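Local coordinates for protein carbonic anhydrase (Porphyridium purpureum, PDB 1DDZ) that probably catalyses the reversible, zinc-dependent interconversion of carbon dioxide and hydrogencarbonate, as a beta-class carbonic anhydrase, at residues I409-V412 and R413-N416; L430-L433 and I434-N437. One frame throughout, in Å; residues are numbered along the deposited sequence.

Overall arrangement
Both contacts are local, each within one continuous run of eight residues in the second carbonic anhydrase repeat of the chain, so neither closes a loop. Contact 1 comes first, spanning the end of helix 407-414 and the turn after it. The chain then passes through helix 417-420 and enters helix 426-447, whose residues 430-437 form contact 2. The two follow in series, neither nested nor crossing, yet their centres lie about 10 Å apart. Ile409 and Val412 of contact 1 pack on Leu433, and Val412 and Asn416 on Ile436. Both border the zinc site of Cys328, Asp330, His384 and Cys387, Ile434 more closely than Ile409; contact 1 alone also touches the second subunit.

Contact 1 of 2, residues I409-V412 and R413-N416; sequences IRDV and RRHN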
ATOM      1  N   ILE A 409       8.199 -14.112  -1.870  1.00 12.84           N
ATOM      2  CA  ILE A 409       9.091 -15.188  -1.439  1.00 17.14           C
ATOM      3  C   ILE A 409       9.236 -16.177  -2.590  1.00 14.20           C
ATOM      4  O   ILE A 409      10.283 -16.784  -2.762  1.00 17.43           O
ATOM      5  CB  ILE A 409       8.592 -15.890  -0.176  1.00 17.85           C
ATOM      6  CG1 ILE A 409       8.927 -15.047   1.043  1.00 15.91           C
ATOM      7  CG2 ILE A 409       9.254 -17.243  -0.019  1.00 23.98           C
ATOM      8  CD1 ILE A 409       7.725 -14.587   1.764  1.00 19.23           C
ATOM      9  N   ARG A 410       8.206 -16.270  -3.420  1.00 14.33           N
ATOM     10  CA  ARG A 410       8.251 -17.138  -4.583  1.00 15.47           C
ATOM     11  C   ARG A 410       9.282 -16.625  -5.585  1.00 16.13           C
ATOM     12  O   ARG A 410       9.985 -17.409  -6.211  1.00 17.50           O
ATOM     13  CB  ARG A 410       6.877 -17.241  -5.229  1.00 18.16           C
ATOM     14  CG  ARG A 410       6.025 -18.349  -4.648  1.00 20.22           C
ATOM     15  CD  ARG A 410       6.607 -19.713  -4.981  1.00 21.86           C
ATOM     16  NE  ARG A 410       5.533 -20.594  -5.396  1.00 27.92           N
ATOM     17  CZ  ARG A 410       5.316 -21.012  -6.637  1.00 26.27           C
ATOM     18  NH1 ARG A 410       6.118 -20.679  -7.636  1.00 23.70           N
ATOM     19  NH2 ARG A 410       4.201 -21.659  -6.894  1.00 27.25           N
ATOM     20  N   ASP A 411       9.409 -15.308  -5.700  1.00 16.89           N
ATOM     21  CA  ASP A 411      10.398 -14.708  -6.604  1.00 16.65           C
ATOM     22  C   ASP A 411      11.803 -15.090  -6.158  1.00 13.46           C
ATOM     23  O   ASP A 411      12.697 -15.322  -6.967  1.00  9.64           O
ATOM     24  CB  ASP A 411      10.286 -13.182  -6.586  1.00 19.91           C
ATOM     25  CG  ASP A 411       9.055 -12.668  -7.296  1.00 21.94           C
ATOM     26  OD1 ASP A 411       8.289 -13.450  -7.898  1.00 24.36           O
ATOM     27  OD2 ASP A 411       8.855 -11.448  -7.249  1.00 28.09           O
ATOM     28  N   VAL A 412      12.003 -15.091  -4.851  1.00 14.22           N
ATOM     29  CA  VAL A 412      13.284 -15.469  -4.285  1.00 16.77           C
ATOM     30  C   VAL A 412      13.606 -16.928  -4.655  1.00 19.23           C
ATOM     31  O   VAL A 412      14.728 -17.230  -5.058  1.00 20.86           O
ATOM     32  CB  VAL A 412      13.281 -15.309  -2.744  1.00 15.68           C
ATOM     33  CG1 VAL A 412      14.628 -15.719  -2.159  1.00 13.09           C
ATOM     34  CG2 VAL A 412      12.959 -13.877  -2.359  1.00 10.78           C
ATOM     35  N   ARG A 413      12.614 -17.813  -4.545  1.00 17.87           N
ATOM     36  CA  ARG A 413      12.800 -19.219  -4.858  1.00 16.16           C
ATOM     37  C   ARG A 413      13.202 -19.356  -6.312  1.00 19.30           C
ATOM     38  O   ARG A 413      14.243 -19.943  -6.626  1.00 20.33           O
ATOM     39  CB  ARG A 413      11.506 -19.992  -4.625  1.00 14.03           C
ATOM     40  CG  ARG A 413      11.751 -21.468  -4.486  1.00 20.63           C
ATOM     41  CD  ARG A 413      10.486 -22.284  -4.542  1.00 19.55           C
ATOM     42  NE  ARG A 413      10.128 -22.452  -5.930  1.00 28.28           N
ATOM     43  CZ  ARG A 413      10.075 -23.617  -6.554  1.00 30.63           C
ATOM     44  NH1 ARG A 413      10.348 -24.744  -5.910  1.00 29.46           N
ATOM     45  NH2 ARG A 413       9.749 -23.645  -7.836  1.00 36.67           N
ATOM     46  N   ARG A 414      12.384 -18.763  -7.178  1.00 17.88           N
ATOM     47  CA  ARG A 414      12.577 -18.789  -8.622  1.00 15.66           C
ATOM     48  C   ARG A 414      13.903 -18.275  -9.086  1.00 14.84           C
ATOM     49  O   ARG A 414      14.458 -18.802 -10.017  1.00 16.97           O
ATOM     50  CB  ARG A 414      11.480 -18.006  -9.320  1.00 16.50           C
ATOM     51  CG  ARG A 414      11.712 -17.811 -10.795  1.00 21.59           C
ATOM     52  CD  ARG A 414      10.503 -17.216 -11.499  1.00 26.59           C
ATOM     53  NE  ARG A 414      10.079 -15.970 -10.877  1.00 31.08           N
ATOM     54  CZ  ARG A 414      10.016 -14.799 -11.501  1.00 37.71           C
ATOM     55  NH1 ARG A 414      10.363 -14.693 -12.785  1.00 34.45           N
ATOM     56  NH2 ARG A 414       9.574 -13.735 -10.838  1.00 38.91           N
ATOM     57  N   HIS A 415      14.423 -17.243  -8.440  1.00 10.64           N
ATOM     58  CA  HIS A 415      15.698 -16.677  -8.866  1.00 12.43           C
ATOM     59  C   HIS A 415      16.910 -17.309  -8.209  1.00 14.57           C
ATOM     60  O   HIS A 415      18.013 -16.817  -8.381  1.00 12.97           O
ATOM     61  CB  HIS A 415      15.745 -15.153  -8.595  1.00 14.97           C
ATOM     62  CG  HIS A 415      14.791 -14.343  -9.427  1.00 13.81           C
ATOM     63  ND1 HIS A 415      13.871 -13.478  -8.876  1.00 16.10           N
ATOM     64  CD2 HIS A 415      14.569 -14.321 -10.762  1.00 13.34           C
ATOM     65  CE1 HIS A 415      13.115 -12.970  -9.828  1.00 12.46           C
ATOM     66  NE2 HIS A 415      13.517 -13.464 -10.983  1.00 16.05           N
ATOM     67  N   ASN A 416      16.701 -18.343  -7.409  1.00 17.30           N
ATOM     68  CA  ASN A 416      17.807 -18.966  -6.708  1.00 13.89           C
ATOM     69  C   ASN A 416      17.771 -20.471  -6.785  1.00 13.13           C
ATOM     70  O   ASN A 416      18.208 -21.148  -5.854  1.00  8.49           O
ATOM     71  CB  ASN A 416      17.786 -18.540  -5.244  1.00 16.84           C
ATOM     72  CG  ASN A 416      18.171 -17.096  -5.062  1.00 18.70           C
ATOM     73  OD1 ASN A 416      19.314 -16.780  -4.820  1.00 19.17           O
ATOM     74  ND2 ASN A 416      17.205 -16.205  -5.176  1.00 20.02           N
TER
HETATM   75  O   HOH W   1       9.350 -19.920  -7.183  1.00 18.86           O
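The guanidinium of Arg414 meets Asp411 at its edge and His415 on a face. Asp411 OD1 lies in the guanidinium plane, 3.2 Å from Arg414 NH2, in a salt bridge whose hydrogen bond is weak. The two side chains run alongside each other in the same direction, and one carboxylate oxygen, OD1, meets one nitrogen, NH2, with the planes 73° apart; Arg414 NH1 goes to Glu440 of the second subunit. His415 NE2 stands over the centre of the guanidinium, 3.7 Å above its plane, while the imidazole itself stacks on His415 of the second subunit. Water 1 sits in the plane of the Arg413 guanidinium, 2.9 Å from Arg413 NE; it donates to Arg410 O at 2.8 Å and accepts weakly from Arg410 NH1.

Along the backbone, the end of helix 407-414 is held by hydrogen bonds, the straightest being Arg414 N to Arg410 O, at 175°. Asn416 then turns its side chain back on the helix. With CG anti to its carbonyl carbon (chi1 -71°), ND2 comes 2.7 Å from Val412 O, in the carbonyl plane and on a lone pair, while Asn416 N bonds Arg413 O instead.

Arg410 NH1 and Arg413 NH2 are like charges 4.7 Å apart. Glu14 of the second subunit forms a salt bridge with Arg410 NH1 and probably offsets its charge; from Arg413, the water accepts at NE and the Val9 carbonyl of the second subunit at NH2. Asp411 bonds Arg414 through OD1 and His358 of the second subunit through OD2, so the position of this carboxylate probably depends on both chains.

Contact 2 of 2, residues L430-L433 and I434-N437; sequences LNRL and IEIN
From Leu430 to Asn437 the backbone is helical throughout, with one loosened step: Ile434 N bonds Leu430 O and Ile436 N bonds Arg432 O, both at 2.9 Å, whereas Glu435 N reaches Asn431 O at a longer 3.3 Å, from above the carbonyl plane, and adds a weak bond to Arg432 O. One turn apart, Arg432 and Glu435 form a salt bridge. Arg432 NH1 lies 3.0 Å from Glu435 OE1, which it meets on the syn side, 27° out of the carboxylate plane. The arginine bends at chi2 (60°) and again at chi3, which brings NH1 and CD to OE1 of the extended glutamate, Arg432 CD also lying 3.0 Å from Glu435 OE1. Further partners fix both ends: Glu419 and the Gln27 carbonyl for Arg432, Tyr385 OH and Gly30 N for Glu435. Round the helix, Leu430 CD2 rests 3.7 Å from Ile434 CG1.

This leucine-isoleucine pair packs against Cys390 in helix 388-392, and Ile434 also touches zinc ligand Cys387, just beyond strand 378-384. Leu433 and Ile436 face helix 407-414, while Arg432, Glu435 and Ile436 are covered by Leu24 of helix 12-25.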
ATOM      1  N   LEU A 430      13.763 -25.387   2.872  1.00 16.18           N
ATOM      2  CA  LEU A 430      12.989 -24.261   3.371  1.00 13.08           C
ATOM      3  C   LEU A 430      13.939 -23.312   4.095  1.00 13.27           C
ATOM      4  O   LEU A 430      13.893 -22.097   3.938  1.00 17.77           O
ATOM      5  CB  LEU A 430      11.965 -24.715   4.404  1.00 12.26           C
ATOM      6  CG  LEU A 430      10.679 -23.909   4.709  1.00 18.79           C
ATOM      7  CD1 LEU A 430      10.281 -24.093   6.159  1.00 14.93           C
ATOM      8  CD2 LEU A 430      10.796 -22.425   4.390  1.00 17.09           C
ATOM      9  N   ASN A 431      14.767 -23.885   4.956  1.00 10.58           N
ATOM     10  CA  ASN A 431      15.723 -23.112   5.715  1.00  9.53           C
ATOM     11  C   ASN A 431      16.710 -22.357   4.858  1.00 11.79           C
ATOM     12  O   ASN A 431      17.213 -21.327   5.285  1.00 14.09           O
ATOM     13  CB  ASN A 431      16.463 -24.002   6.687  1.00  7.87           C
ATOM     14  CG  ASN A 431      15.609 -24.382   7.861  1.00 11.59           C
ATOM     15  OD1 ASN A 431      16.069 -25.045   8.758  1.00 19.62           O
ATOM     16  ND2 ASN A 431      14.366 -23.931   7.880  1.00  9.79           N
ATOM     17  N   ARG A 432      17.015 -22.862   3.666  1.00 10.47           N
ATOM     18  CA  ARG A 432      17.948 -22.164   2.778  1.00 11.12           C
ATOM     19  C   ARG A 432      17.217 -20.985   2.148  1.00  9.91           C
ATOM     20  O   ARG A 432      17.773 -19.886   2.033  1.00 10.03           O
ATOM     21  CB  ARG A 432      18.491 -23.087   1.679  1.00  9.91           C
ATOM     22  CG  ARG A 432      19.484 -22.400   0.733  1.00  7.00           C
ATOM     23  CD  ARG A 432      20.705 -21.879   1.488  1.00 10.25           C
ATOM     24  NE  ARG A 432      21.913 -22.596   1.087  1.00 15.21           N
ATOM     25  CZ  ARG A 432      23.046 -22.638   1.779  1.00  9.94           C
ATOM     26  NH1 ARG A 432      23.157 -22.020   2.943  1.00  7.00           N
ATOM     27  NH2 ARG A 432      24.098 -23.235   1.253  1.00 11.71           N
ATOM     28  N   LEU A 433      15.979 -21.228   1.737  1.00  9.87           N
ATOM     29  CA  LEU A 433      15.136 -20.191   1.132  1.00 13.01           C
ATOM     30  C   LEU A 433      14.989 -19.032   2.122  1.00 13.01           C
ATOM     31  O   LEU A 433      15.015 -17.865   1.747  1.00 15.85           O
ATOM     32  CB  LEU A 433      13.748 -20.757   0.835  1.00 13.02           C
ATOM     33  CG  LEU A 433      12.856 -20.241  -0.307  1.00 15.91           C
ATOM     34  CD1 LEU A 433      11.439 -20.257   0.189  1.00  8.69           C
ATOM     35  CD2 LEU A 433      13.240 -18.866  -0.797  1.00 11.61           C
ATOM     36  N   ILE A 434      14.826 -19.382   3.388  1.00 11.00           N
ATOM     37  CA  ILE A 434      14.674 -18.424   4.477  1.00 11.57           C
ATOM     38  C   ILE A 434      15.934 -17.565   4.584  1.00 11.39           C
ATOM     39  O   ILE A 434      15.865 -16.367   4.825  1.00 14.10           O
ATOM     40  CB  ILE A 434      14.392 -19.202   5.814  1.00  7.26           C
ATOM     41  CG1 ILE A 434      12.968 -19.744   5.808  1.00  7.00           C
ATOM     42  CG2 ILE A 434      14.651 -18.357   7.039  1.00  7.00           C
ATOM     43  CD1 ILE A 434      12.640 -20.462   7.073  1.00  7.00           C
ATOM     44  N   GLU A 435      17.092 -18.183   4.369  1.00 11.28           N
ATOM     45  CA  GLU A 435      18.369 -17.484   4.448  1.00  9.60           C
ATOM     46  C   GLU A 435      18.543 -16.512   3.290  1.00  8.52           C
ATOM     47  O   GLU A 435      19.005 -15.378   3.466  1.00  9.66           O
ATOM     48  CB  GLU A 435      19.521 -18.496   4.430  1.00 11.44           C
ATOM     49  CG  GLU A 435      19.621 -19.344   5.672  1.00  9.44           C
ATOM     50  CD  GLU A 435      20.594 -20.521   5.521  1.00  7.79           C
ATOM     51  OE1 GLU A 435      20.762 -21.010   4.397  1.00  9.81           O
ATOM     52  OE2 GLU A 435      21.196 -20.939   6.530  1.00  9.05           O
ATOM     53  N   ILE A 436      18.264 -16.999   2.096  1.00  7.00           N
ATOM     54  CA  ILE A 436      18.377 -16.193   0.895  1.00  9.98           C
ATOM     55  C   ILE A 436      17.328 -15.059   0.925  1.00 12.22           C
ATOM     56  O   ILE A 436      17.577 -13.955   0.414  1.00 12.55           O
ATOM     57  CB  ILE A 436      18.219 -17.078  -0.333  1.00  8.70           C
ATOM     58  CG1 ILE A 436      19.364 -18.101  -0.361  1.00 12.50           C
ATOM     59  CG2 ILE A 436      18.200 -16.250  -1.593  1.00 10.86           C
ATOM     60  CD1 ILE A 436      19.216 -19.138  -1.501  1.00 10.66           C
ATOM     61  N   ASN A 437      16.180 -15.316   1.555  1.00 11.05           N
ATOM     62  CA  ASN A 437      15.142 -14.291   1.680  1.00 12.72           C
ATOM     63  C   ASN A 437      15.678 -13.124   2.516  1.00 12.64           C
ATOM     64  O   ASN A 437      15.550 -11.972   2.127  1.00 18.07           O
ATOM     65  CB  ASN A 437      13.868 -14.866   2.287  1.00 12.63           C
ATOM     66  CG  ASN A 437      12.773 -13.821   2.451  1.00 13.95           C
ATOM     67  OD1 ASN A 437      12.374 -13.520   3.563  1.00 13.07           O
ATOM     68  ND2 ASN A 437      12.301 -13.264   1.346  1.00 10.60           N
TER